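PDB 1R9D: glycerol dehydratase from Clostridium butyricum, which probably acts as a glycyl-radical lyase that dehydrates glycerol without the help of vitamin B12. Local coordinates for residues C313-L318 with Y360-A365; Y261-L266 with Q290-Y295. All coordinates share one frame; numbering follows the deposited sequence.

Overall arrangement
Contacts 1 and 2 sit on the same side of the chain's centre, one after the other in sequence, with their own centres about 13 Å apart. Contact 2 pairs 261-266 with 290-295; contact 1 follows with 313-318 and 360-365. They are bridged by helix 304-317, which comes next after helix 288-298: its Ile314 sends CD1 to 3.7 Å from CB of Cys264, while Trp315, the next residue, faces helix 357-369. The centre of contact 1 lies about 19 Å and that of contact 2 about 24 Å from the centre of the chain, both in helical packing, and neither includes Gly763, the predicted radical site.

Contact 1 of 2, residues C313-L318 with Y360-A365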
loop_
_atom_site.group_PDB
_atom_site.type_symbol
_atom_site.label_atom_id
_atom_site.label_comp_id
_atom_site.label_asym_id
_atom_site.label_seq_id
_atom_site.Cartn_x
_atom_site.Cartn_y
_atom_site.Cartn_z
ATOM N N CYS A 313 20.063 3.266 38.562
ATOM C CA CYS A 313 20.506 3.974 37.367
ATOM C C CYS A 313 19.487 3.830 36.243
ATOM O O CYS A 313 19.244 4.777 35.499
ATOM C CB CYS A 313 21.868 3.455 36.901
ATOM S SG CYS A 313 23.242 4.019 37.943
ATOM N N ILE A 314 18.896 2.643 36.123
ATOM C CA ILE A 314 17.889 2.407 35.092
ATOM C C ILE A 314 16.683 3.297 35.385
ATOM O O ILE A 314 16.098 3.889 34.480
ATOM C CB ILE A 314 17.447 0.926 35.057
ATOM C CG1 ILE A 314 18.557 0.066 34.435
ATOM C CG2 ILE A 314 16.165 0.786 34.256
ATOM C CD1 ILE A 314 18.273 -1.422 34.454
ATOM N N TRP A 315 16.317 3.391 36.659
ATOM C CA TRP A 315 15.196 4.239 37.050
ATOM C C TRP A 315 15.469 5.664 36.567
ATOM O O TRP A 315 14.607 6.307 35.966
ATOM C CB TRP A 315 15.020 4.237 38.573
ATOM C CG TRP A 315 13.831 3.449 39.081
ATOM C CD1 TRP A 315 12.856 3.900 39.926
ATOM C CD2 TRP A 315 13.517 2.075 38.805
ATOM N NE1 TRP A 315 11.957 2.894 40.196
ATOM C CE2 TRP A 315 12.336 1.764 39.521
ATOM C CE3 TRP A 315 14.115 1.077 38.023
ATOM C CZ2 TRP A 315 11.742 0.496 39.479
ATOM C CZ3 TRP A 315 13.524 -0.190 37.980
ATOM C CH2 TRP A 315 12.347 -0.465 38.706
ATOM N N ILE A 316 16.680 6.157 36.814
ATOM C CA ILE A 316 17.021 7.504 36.386
ATOM C C ILE A 316 16.977 7.660 34.860
ATOM O O ILE A 316 16.481 8.668 34.354
ATOM C CB ILE A 316 18.412 7.921 36.927
ATOM C CG1 ILE A 316 18.354 7.995 38.459
ATOM C CG2 ILE A 316 18.821 9.263 36.342
ATOM C CD1 ILE A 316 19.674 8.324 39.131
ATOM N N LYS A 317 17.483 6.668 34.131
ATOM C CA LYS A 317 17.476 6.727 32.668
ATOM C C LYS A 317 16.046 6.826 32.130
ATOM O O LYS A 317 15.788 7.530 31.157
ATOM C CB LYS A 317 18.160 5.491 32.065
ATOM C CG LYS A 317 19.659 5.383 32.354
ATOM C CD LYS A 317 20.415 6.622 31.894
ATOM C CE LYS A 317 20.264 6.872 30.406
ATOM N NZ LYS A 317 20.910 8.160 29.986
ATOM N N LEU A 318 15.115 6.121 32.766
ATOM C CA LEU A 318 13.722 6.159 32.325
ATOM C C LEU A 318 13.126 7.563 32.466
ATOM O O LEU A 318 12.081 7.864 31.894
ATOM C CB LEU A 318 12.895 5.138 33.119
ATOM C CG LEU A 318 13.157 3.664 32.783
ATOM C CD1 LEU A 318 12.709 2.783 33.929
ATOM C CD2 LEU A 318 12.440 3.297 31.491
ATOM N N TYR A 360 11.323 -6.776 45.021
ATOM C CA TYR A 360 11.567 -5.870 46.137
ATOM C C TYR A 360 12.571 -4.770 45.814
ATOM O O TYR A 360 12.476 -3.663 46.343
ATOM C CB TYR A 360 12.021 -6.664 47.366
ATOM C CG TYR A 360 10.908 -7.476 47.999
ATOM C CD1 TYR A 360 10.857 -8.862 47.862
ATOM C CD2 TYR A 360 9.886 -6.845 48.713
ATOM C CE1 TYR A 360 9.808 -9.608 48.424
ATOM C CE2 TYR A 360 8.838 -7.574 49.278
ATOM C CZ TYR A 360 8.805 -8.950 49.130
ATOM O OH TYR A 360 7.768 -9.662 49.694
ATOM N N MET A 361 13.536 -5.063 44.949
ATOM C CA MET A 361 14.520 -4.050 44.590
ATOM C C MET A 361 13.871 -2.946 43.770
ATOM O O MET A 361 14.325 -1.803 43.780
ATOM C CB MET A 361 15.677 -4.676 43.809
ATOM C CG MET A 361 16.527 -5.617 44.647
ATOM S SD MET A 361 18.023 -6.134 43.789
ATOM C CE MET A 361 17.424 -7.534 42.899
ATOM N N ALA A 362 12.797 -3.284 43.062
ATOM C CA ALA A 362 12.096 -2.295 42.259
ATOM C C ALA A 362 11.392 -1.322 43.196
ATOM O O ALA A 362 11.396 -0.109 42.972
ATOM C CB ALA A 362 11.080 -2.982 41.343
ATOM N N LEU A 363 10.783 -1.860 44.249
ATOM C CA LEU A 363 10.092 -1.029 45.226
ATOM C C LEU A 363 11.125 -0.129 45.910
ATOM O O LEU A 363 10.877 1.048 46.157
ATOM C CB LEU A 363 9.387 -1.911 46.263
ATOM C CG LEU A 363 8.278 -2.842 45.736
ATOM C CD1 LEU A 363 7.734 -3.699 46.873
ATOM C CD2 LEU A 363 7.162 -2.015 45.129
ATOM N N GLU A 364 12.292 -0.696 46.197
ATOM C CA GLU A 364 13.365 0.044 46.849
ATOM C C GLU A 364 13.844 1.192 45.956
ATOM O O GLU A 364 14.060 2.305 46.430
ATOM C CB GLU A 364 14.533 -0.900 47.156
ATOM C CG GLU A 364 15.488 -0.397 48.222
ATOM C CD GLU A 364 14.937 -0.569 49.629
ATOM O OE1 GLU A 364 15.578 -0.084 50.585
ATOM O OE2 GLU A 364 13.865 -1.198 49.780
ATOM N N ALA A 365 13.999 0.918 44.663
ATOM C CA ALA A 365 14.456 1.926 43.707
ATOM C C ALA A 365 13.558 3.157 43.658
ATOM O O ALA A 365 14.040 4.278 43.494
ATOM C CB ALA A 365 14.573 1.314 42.308
#
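The indole of Trp315 has the methyl group of Ala365 over one face. CB of Ala365 stands 3.6 Å from the centroid of the five-membered ring and only 9° off its normal, a CH-pi contact almost perpendicular to the ring plane. Its nearest ring atom is CE2 of Trp315, also at 3.6 Å, on the bond shared by the two rings. The benzene part of the indole reaches Ala362, one turn earlier on the same helix. There CH2 of Trp315 meets CB of Ala362 at 3.9 Å, and CZ2 of Trp315 comes within 3.6 Å of the carbonyl O of Ala362, which approaches obliquely. The long ring system thus spans two small residues three positions apart, and their short side chains let it lie close to the helix backbone. To get there the indole takes a chi1 of -107°, close to eclipsed rather than staggered. Trp315 and Ala365 are also the closest pair of backbone positions, with their CA atoms 7.1 Å apart.

The same two helices are also joined by a hydrogen bond from Gln308 NE2, about two turns before Trp315, to Met361 O, and Ala365 also touches Gln308 and Asp312. Pro374 packs on both Trp315 and Leu318. All three residues of the contact are buried, and its substance is apolar. Helix 357-369 is the crossover helix of a beta-alpha-beta unit between the neighbouring parallel strands 341-344 and 375-380, so the tryptophan packs helix 304-317 against the helices outside the parallel strands, consistent with the alpha/beta barrel of the PFL-like family.

Contact 2 of 2, residues Y261-L266 with Q290-Y295; sequences YEACQL and QYMYPY
An antiparallel helical hairpin is formed by the consecutive helices 260-277 and 288-298, and Ala263, Cys264, Met292 and Tyr295 make its buried interface here. The axes of segments 261-266 and 290-295 approach to 9.7 Å, and their N-to-C directions differ by 149°. Ala263 is the small residue at the middle: its CA is the nearest to that of Tyr295, and its methyl group lies over one face of the phenol ring. The fit is off-centre, with CB of Ala263 29° from the ring normal and closest to CG of Tyr295, at 3.6 Å, so the base of the ring takes the CH-pi contact.

Met292, one turn before Tyr295, presses its terminal methyl against the same helix. Its chain bends at chi2 and again at chi3 (-81°), which brings CE against helix 260-277: Met292 CE is 3.7 Å from the backbone N of Cys264 and 3.8 Å from SG of the same residue. Leu173 of helix 169-190 touches Met292 and Tyr295 and also Leu266 of helix 260-277.

Helix 288-298 is kinked at this point. Pro294 has no N-H to give, and Tyr295 N makes only a weak 3.2 Å bond to Met292 O, while the carbonyl O of Tyr291 lies in the plane of the Tyr295 ring, at its edge, 3.5 Å from CD1 of Tyr295.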
loop_
_atom_site.group_PDB
_atom_site.type_symbol
_atom_site.label_atom_id
_atom_site.label_comp_id
_atom_site.label_asym_id
_atom_site.label_seq_id
_atom_site.Cartn_x
_atom_site.Cartn_y
_atom_site.Cartn_z
ATOM N N TYR A 261 24.892 -6.867 35.125
ATOM C CA TYR A 261 25.248 -5.567 34.565
ATOM C C TYR A 261 24.957 -5.586 33.061
ATOM O O TYR A 261 24.404 -4.634 32.515
ATOM C CB TYR A 261 26.738 -5.278 34.810
ATOM C CG TYR A 261 27.158 -3.816 34.730
ATOM C CD1 TYR A 261 26.428 -2.882 33.994
ATOM C CD2 TYR A 261 28.337 -3.386 35.345
ATOM C CE1 TYR A 261 26.863 -1.562 33.871
ATOM C CE2 TYR A 261 28.779 -2.077 35.225
ATOM C CZ TYR A 261 28.045 -1.170 34.490
ATOM O OH TYR A 261 28.506 0.119 34.359
ATOM N N GLU A 262 25.334 -6.678 32.401
ATOM C CA GLU A 262 25.104 -6.824 30.966
ATOM C C GLU A 262 23.609 -6.805 30.648
ATOM O O GLU A 262 23.189 -6.200 29.665
ATOM C CB GLU A 262 25.725 -8.128 30.454
ATOM C CG GLU A 262 27.251 -8.106 30.405
ATOM C CD GLU A 262 27.855 -9.463 30.088
ATOM O OE1 GLU A 262 29.103 -9.552 30.001
ATOM O OE2 GLU A 262 27.088 -10.442 29.933
ATOM N N ALA A 263 22.812 -7.466 31.482
ATOM C CA ALA A 263 21.364 -7.501 31.277
ATOM C C ALA A 263 20.776 -6.095 31.428
ATOM O O ALA A 263 19.935 -5.678 30.630
ATOM C CB ALA A 263 20.715 -8.459 32.272
ATOM N N CYS A 264 21.227 -5.358 32.442
ATOM C CA CYS A 264 20.738 -3.996 32.668
ATOM C C CYS A 264 21.075 -3.057 31.515
ATOM O O CYS A 264 20.249 -2.241 31.099
ATOM C CB CYS A 264 21.320 -3.417 33.968
ATOM S SG CYS A 264 20.634 -4.118 35.488
ATOM N N GLN A 265 22.296 -3.159 30.997
ATOM C CA GLN A 265 22.706 -2.291 29.900
ATOM C C GLN A 265 22.001 -2.640 28.593
ATOM O O GLN A 265 21.594 -1.750 27.854
ATOM C CB GLN A 265 24.223 -2.355 29.697
ATOM C CG GLN A 265 24.709 -1.452 28.569
ATOM C CD GLN A 265 24.463 0.020 28.845
ATOM O OE1 GLN A 265 25.169 0.644 29.644
ATOM N NE2 GLN A 265 23.458 0.584 28.190
ATOM N N LEU A 266 21.858 -3.930 28.308
ATOM C CA LEU A 266 21.195 -4.353 27.078
ATOM C C LEU A 266 19.711 -3.984 27.143
ATOM O O LEU A 266 19.111 -3.581 26.141
ATOM C CB LEU A 266 21.372 -5.862 26.867
ATOM C CG LEU A 266 20.739 -6.466 25.604
ATOM C CD1 LEU A 266 21.098 -5.639 24.379
ATOM C CD2 LEU A 266 21.216 -7.899 25.444
ATOM N N GLN A 290 10.352 -10.273 36.478
ATOM C CA GLN A 290 10.322 -11.635 35.971
ATOM C C GLN A 290 11.434 -11.960 34.972
ATOM O O GLN A 290 12.025 -13.038 35.045
ATOM C CB GLN A 290 8.956 -11.928 35.354
ATOM C CG GLN A 290 7.807 -11.765 36.352
ATOM C CD GLN A 290 7.989 -12.627 37.592
ATOM O OE1 GLN A 290 8.174 -13.839 37.492
ATOM N NE2 GLN A 290 7.934 -12.004 38.768
ATOM N N TYR A 291 11.727 -11.055 34.044
ATOM C CA TYR A 291 12.789 -11.349 33.082
ATOM C C TYR A 291 14.184 -10.911 33.527
ATOM O O TYR A 291 15.181 -11.349 32.957
ATOM C CB TYR A 291 12.458 -10.785 31.683
ATOM C CG TYR A 291 12.147 -9.305 31.582
ATOM C CD1 TYR A 291 13.154 -8.342 31.681
ATOM C CD2 TYR A 291 10.841 -8.866 31.347
ATOM C CE1 TYR A 291 12.868 -6.979 31.543
ATOM C CE2 TYR A 291 10.545 -7.507 31.212
ATOM C CZ TYR A 291 11.560 -6.570 31.311
ATOM O OH TYR A 291 11.265 -5.230 31.189
ATOM N N MET A 292 14.266 -10.068 34.551
ATOM C CA MET A 292 15.574 -9.623 35.030
ATOM C C MET A 292 16.104 -10.485 36.172
ATOM O O MET A 292 17.317 -10.591 36.360
ATOM C CB MET A 292 15.524 -8.165 35.495
ATOM C CG MET A 292 15.291 -7.144 34.391
ATOM S SD MET A 292 16.552 -7.186 33.085
ATOM C CE MET A 292 17.892 -6.231 33.850
ATOM N N TYR A 293 15.203 -11.111 36.924
ATOM C CA TYR A 293 15.614 -11.933 38.060
ATOM C C TYR A 293 16.606 -13.054 37.727
ATOM O O TYR A 293 17.573 -13.267 38.463
ATOM C CB TYR A 293 14.389 -12.526 38.766
ATOM C CG TYR A 293 14.753 -13.418 39.933
ATOM C CD1 TYR A 293 15.337 -12.891 41.083
ATOM C CD2 TYR A 293 14.556 -14.794 39.865
ATOM C CE1 TYR A 293 15.719 -13.717 42.138
ATOM C CE2 TYR A 293 14.936 -15.629 40.910
ATOM C CZ TYR A 293 15.517 -15.085 42.043
ATOM O OH TYR A 293 15.909 -15.915 43.068
ATOM N N PRO A 294 16.377 -13.791 36.627
ATOM C CA PRO A 294 17.308 -14.870 36.282
ATOM C C PRO A 294 18.764 -14.412 36.172
ATOM O O PRO A 294 19.675 -15.127 36.582
ATOM C CB PRO A 294 16.751 -15.387 34.962
ATOM C CG PRO A 294 15.270 -15.211 35.153
ATOM C CD PRO A 294 15.194 -13.820 35.747
ATOM N N TYR A 295 18.982 -13.224 35.625
ATOM C CA TYR A 295 20.338 -12.704 35.488
ATOM C C TYR A 295 20.913 -12.301 36.842
ATOM O O TYR A 295 22.114 -12.439 37.078
ATOM C CB TYR A 295 20.359 -11.524 34.515
ATOM C CG TYR A 295 19.934 -11.919 33.119
ATOM C CD1 TYR A 295 18.592 -11.891 32.742
ATOM C CD2 TYR A 295 20.867 -12.389 32.191
ATOM C CE1 TYR A 295 18.187 -12.326 31.479
ATOM C CE2 TYR A 295 20.472 -12.828 30.925
ATOM C CZ TYR A 295 19.131 -12.797 30.579
ATOM O OH TYR A 295 18.732 -13.259 29.344
#